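Local coordinates for protein trichothecene 3-O-acetyltransferase (Fusarium sporotrichioides, PDB 2ZBA) that transfers an acetyl group from acetyl-CoA to the 3-hydroxyl of trichothecene mycotoxins during their biosynthesis, at residues L286-A291 against P415-M420. Residues are numbered along the deposited sequence; the frame is centred on the assembly and turned at random.
Sequences LARLDA and PFESLM. With ZBA (12,13-Epoxytrichothec-9-ene-3,4,8,15-tetrol-4,15-diacetate-8-isovalerate), chain F.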
ATOM      1  N   LEU A 286      18.602 -18.805   5.594  1.00 27.95           N
ATOM      2  CA  LEU A 286      19.197 -20.101   5.920  1.00 28.54           C
ATOM      3  C   LEU A 286      20.586 -19.980   6.531  1.00 29.20           C
ATOM      4  O   LEU A 286      21.072 -20.926   7.150  1.00 30.02           O
ATOM      5  CB  LEU A 286      19.266 -20.996   4.688  1.00 28.44           C
ATOM      6  CG  LEU A 286      17.947 -21.613   4.240  1.00 27.92           C
ATOM      7  CD1 LEU A 286      18.170 -22.396   2.961  1.00 27.98           C
ATOM      8  CD2 LEU A 286      17.393 -22.490   5.366  1.00 29.00           C
ATOM      9  N   ALA A 287      21.221 -18.821   6.361  1.00 29.53           N
ATOM     10  CA  ALA A 287      22.494 -18.547   7.021  1.00 29.62           C
ATOM     11  C   ALA A 287      22.337 -18.250   8.523  1.00 29.84           C
ATOM     12  O   ALA A 287      23.333 -18.219   9.246  1.00 30.20           O
ATOM     13  CB  ALA A 287      23.230 -17.412   6.309  0.50 29.49           C
ATOM     14  N   ARG A 288      21.104 -18.052   8.999  1.00 29.51           N
ATOM     15  CA  ARG A 288      20.880 -17.642  10.395  1.00 29.16           C
ATOM     16  C   ARG A 288      19.698 -18.318  11.114  1.00 29.95           C
ATOM     17  O   ARG A 288      19.506 -18.132  12.313  1.00 30.33           O
ATOM     18  CB  ARG A 288      20.796 -16.100  10.523  1.00 29.44           C
ATOM     19  CG  ARG A 288      19.603 -15.419   9.813  1.00 28.63           C
ATOM     20  CD  ARG A 288      19.301 -14.005  10.381  1.00 27.08           C
ATOM     21  NE  ARG A 288      18.054 -13.458   9.838  1.00 23.76           N
ATOM     22  CZ  ARG A 288      16.852 -13.547  10.426  1.00 23.78           C
ATOM     23  NH1 ARG A 288      16.708 -14.156  11.604  1.00 21.93           N
ATOM     24  NH2 ARG A 288      15.779 -13.023   9.836  1.00 18.66           N
ATOM     25  N   LEU A 289      18.921 -19.105  10.381  1.00 30.74           N
ATOM     26  CA  LEU A 289      17.799 -19.859  10.951  1.00 31.10           C
ATOM     27  C   LEU A 289      17.880 -21.325  10.519  1.00 31.70           C
ATOM     28  O   LEU A 289      18.308 -21.597   9.396  1.00 31.22           O
ATOM     29  CB  LEU A 289      16.467 -19.282  10.458  1.00 30.65           C
ATOM     30  CG  LEU A 289      16.050 -17.846  10.775  1.00 29.44           C
ATOM     31  CD1 LEU A 289      14.887 -17.471   9.876  1.00 28.23           C
ATOM     32  CD2 LEU A 289      15.671 -17.691  12.239  0.50 28.82           C
ATOM     33  N   ASP A 290      17.446 -22.245  11.394  1.00 32.60           N
ATOM     34  CA  ASP A 290      17.270 -23.679  11.047  1.00 33.88           C
ATOM     35  C   ASP A 290      16.496 -23.842   9.743  1.00 33.46           C
ATOM     36  O   ASP A 290      15.638 -23.019   9.427  1.00 34.30           O
ATOM     37  CB  ASP A 290      16.496 -24.448  12.139  1.00 34.10           C
ATOM     38  CG  ASP A 290      17.372 -24.919  13.296  1.00 36.99           C
ATOM     39  OD1 ASP A 290      18.582 -25.180  13.101  1.00 39.81           O
ATOM     40  OD2 ASP A 290      16.829 -25.057  14.423  1.00 39.12           O
ATOM     41  N   ALA A 291      16.788 -24.912   9.005  1.00 33.02           N
ATOM     42  CA  ALA A 291      16.072 -25.259   7.772  1.00 32.66           C
ATOM     43  C   ALA A 291      14.561 -25.420   7.998  1.00 32.25           C
ATOM     44  O   ALA A 291      13.755 -25.050   7.154  1.00 32.31           O
ATOM     45  CB  ALA A 291      16.667 -26.536   7.156  1.00 32.65           C
ATOM     46  N   PRO A 415      12.501   1.597   9.771  1.00 22.24           N
ATOM     47  CA  PRO A 415      12.773   0.225   9.381  1.00 22.75           C
ATOM     48  C   PRO A 415      11.734  -0.693   9.999  1.00 23.18           C
ATOM     49  O   PRO A 415      11.339  -0.498  11.131  1.00 23.24           O
ATOM     50  CB  PRO A 415      14.145  -0.045   9.988  1.00 22.20           C
ATOM     51  CG  PRO A 415      14.786   1.283  10.050  1.00 23.39           C
ATOM     52  CD  PRO A 415      13.686   2.230  10.384  1.00 22.66           C
ATOM     53  N   PHE A 416      11.270  -1.663   9.229  1.00 23.47           N
ATOM     54  CA  PHE A 416      10.205  -2.526   9.666  1.00 23.64           C
ATOM     55  C   PHE A 416      10.454  -3.877   9.023  1.00 22.93           C
ATOM     56  O   PHE A 416      10.016  -4.143   7.900  1.00 21.67           O
ATOM     57  CB  PHE A 416       8.879  -1.939   9.221  1.00 25.06           C
ATOM     58  CG  PHE A 416       7.728  -2.359  10.051  1.00 27.16           C
ATOM     59  CD1 PHE A 416       7.110  -1.451  10.894  1.00 29.43           C
ATOM     60  CD2 PHE A 416       7.227  -3.657   9.968  1.00 30.45           C
ATOM     61  CE1 PHE A 416       6.027  -1.827  11.656  1.00 30.76           C
ATOM     62  CE2 PHE A 416       6.141  -4.051  10.734  1.00 31.01           C
ATOM     63  CZ  PHE A 416       5.539  -3.134  11.583  1.00 30.71           C
ATOM     64  N   GLU A 417      11.188  -4.717   9.746  1.00 21.65           N
ATOM     65  CA  GLU A 417      11.712  -5.933   9.176  1.00 21.41           C
ATOM     66  C   GLU A 417      10.604  -6.823   8.580  1.00 20.71           C
ATOM     67  O   GLU A 417       9.569  -7.047   9.212  1.00 20.53           O
ATOM     68  CB  GLU A 417      12.512  -6.692  10.221  1.00 21.65           C
ATOM     69  CG  GLU A 417      13.262  -7.830   9.646  1.00 22.07           C
ATOM     70  CD  GLU A 417      13.746  -8.790  10.688  1.00 22.83           C
ATOM     71  OE1 GLU A 417      13.406  -8.622  11.882  1.00 26.35           O
ATOM     72  OE2 GLU A 417      14.477  -9.714  10.308  1.00 23.46           O
ATOM     73  N   SER A 418      10.851  -7.289   7.357  1.00 19.65           N
ATOM     74  CA  SER A 418       9.994  -8.223   6.615  1.00 19.17           C
ATOM     75  C   SER A 418       8.814  -7.567   5.923  1.00 18.21           C
ATOM     76  O   SER A 418       8.069  -8.229   5.199  1.00 17.07           O
ATOM     77  CB  SER A 418       9.524  -9.381   7.508  1.00 19.26           C
ATOM     78  OG  SER A 418      10.646 -10.123   7.973  1.00 20.49           O
ATOM     79  N   LEU A 419       8.655  -6.260   6.130  1.00 17.92           N
ATOM     80  CA  LEU A 419       7.606  -5.508   5.450  1.00 17.92           C
ATOM     81  C   LEU A 419       8.071  -5.106   4.063  1.00 17.85           C
ATOM     82  O   LEU A 419       9.214  -4.714   3.892  1.00 18.39           O
ATOM     83  CB  LEU A 419       7.145  -4.294   6.281  1.00 17.50           C
ATOM     84  CG  LEU A 419       6.014  -3.419   5.729  1.00 17.57           C
ATOM     85  CD1 LEU A 419       4.637  -4.152   5.750  1.00 19.21           C
ATOM     86  CD2 LEU A 419       5.962  -2.122   6.529  1.00 17.16           C
HETATM   87  N   MSE A 420       7.181  -5.247   3.076  1.00 17.67           N
HETATM   88  CA  MSE A 420       7.523  -5.040   1.675  1.00 18.35           C
HETATM   89  C   MSE A 420       6.370  -4.476   0.846  1.00 17.45           C
HETATM   90  O   MSE A 420       5.191  -4.682   1.169  1.00 17.02           O
HETATM   91  CB  MSE A 420       8.013  -6.354   1.057  1.00 18.14           C
HETATM   92  CG  MSE A 420       9.260  -6.898   1.717  1.00 19.17           C
HETATM   93 SE   MSE A 420       9.922  -8.486   0.917  0.60 21.35          SE
HETATM   94  CE  MSE A 420      11.062  -9.099   2.348  1.00 19.96           C
TER
HETATM   95  O18 ZBA F 463       3.216  -4.167   9.601  0.60 27.44           O
HETATM   96  C44 ZBA F 463       2.447  -3.370  10.077  0.60 26.10           C
HETATM   97  C45 ZBA F 463       1.869  -3.403  11.445  0.60 26.53           C
HETATM   98  C46 ZBA F 463       1.739  -2.095  12.120  0.60 26.84           C
HETATM   99  C48 ZBA F 463       2.864  -1.254  12.456  0.60 25.66           C
HETATM  100  C47 ZBA F 463       0.444  -1.503  12.548  0.60 27.53           C
HETATM  101  O17 ZBA F 463       2.043  -2.332   9.346  0.60 24.93           O
HETATM  102  C31 ZBA F 463       2.274  -2.276   7.904  0.60 22.10           C
HETATM  103  C30 ZBA F 463       1.441  -3.320   7.179  0.60 20.59           C
HETATM  104  C32 ZBA F 463       2.046  -0.850   7.512  0.60 20.92           C
HETATM  105  C39 ZBA F 463       2.937   0.138   8.200  0.60 20.58           C
HETATM  106  C33 ZBA F 463       1.143  -0.529   6.611  0.60 20.77           C
HETATM  107  C34 ZBA F 463       0.323  -1.525   5.867  0.60 20.02           C
HETATM  108  O10 ZBA F 463       1.025  -1.837   4.606  0.60 20.20           O
HETATM  109  C29 ZBA F 463       0.043  -2.881   6.616  0.60 20.37           C
HETATM  110  C38 ZBA F 463      -0.938  -2.613   7.779  0.60 20.45           C
HETATM  111  O12 ZBA F 463      -0.777  -3.626   8.802  0.60 20.49           O
HETATM  112  C40 ZBA F 463      -1.797  -3.800   9.640  0.60 19.64           C
HETATM  113  C41 ZBA F 463      -1.472  -4.808  10.691  0.60 18.86           C
HETATM  114  O13 ZBA F 463      -2.809  -3.255   9.578  0.60 20.28           O
HETATM  115  C28 ZBA F 463      -0.576  -3.960   5.590  0.60 19.24           C
HETATM  116  C37 ZBA F 463      -0.976  -5.267   6.329  0.60 19.43           C
HETATM  117  C35 ZBA F 463       0.457  -4.169   4.468  0.60 19.12           C
HETATM  118  C25 ZBA F 463       0.465  -2.870   3.771  0.60 18.98           C
HETATM  119  C36 ZBA F 463       1.491  -5.169   4.385  0.60 17.64           C
HETATM  120  O11 ZBA F 463       0.314  -5.271   3.569  0.60 17.52           O
HETATM  121  C27 ZBA F 463      -1.747  -3.326   4.710  0.60 19.79           C
HETATM  122  C26 ZBA F 463      -1.019  -2.810   3.479  0.60 19.52           C
HETATM  123  O16 ZBA F 463      -1.396  -1.519   3.073  0.60 23.53           O
HETATM  124  O14 ZBA F 463      -2.817  -4.224   4.285  0.60 18.87           O
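Arg288 has CG wedged between its backbone N and carbonyl carbon (chi1 65°), whereas Glu417 has CG opposite its backbone N (chi1 -170°). From CG the Arg288 chain runs out straight to NE, and Glu417 stays extended to the carboxylate. They approach from opposite directions, and Arg288 NH2 comes to 3.6 Å from Glu417 OE2. This is a long salt bridge of charge alone. OE2 lies well out of the guanidinium plane, the two flat groups are turned 45° apart, and no N-H points at the oxygen. Arg288 NH2 donates to Ser380 O and its NE pairs with Asp441, while Glu417 OE2 also forms a salt bridge with Arg438 NE. One carboxylate oxygen sits among two arginines, which probably favours its ionised form.

The pair links the loop between helix 269-285 and strand 294-302 to the turn leading into strand 419-422, at the surface of the CoA-dependent acyltransferase (BAHD) fold. Phe416 to Leu419 form a type II beta turn, closed by Leu419 N to Phe416 O at 3.1 Å. Glu417 occupies the second position of that turn.

The two end residues of the turn, Phe416 and Leu419, line the toxin pocket. Phe416 CE2 lies 3.1 Å from O18, the carbonyl oxygen of the isovalerate ester of the bound T-2 toxin, and its CZ is 3.4 Å from C48, a methyl carbon of that group. Leu419 CD1 packs against the epoxide CH2, 3.6 Å from C36. Tyr421 hydrogen-bonds the same ligand through its OH.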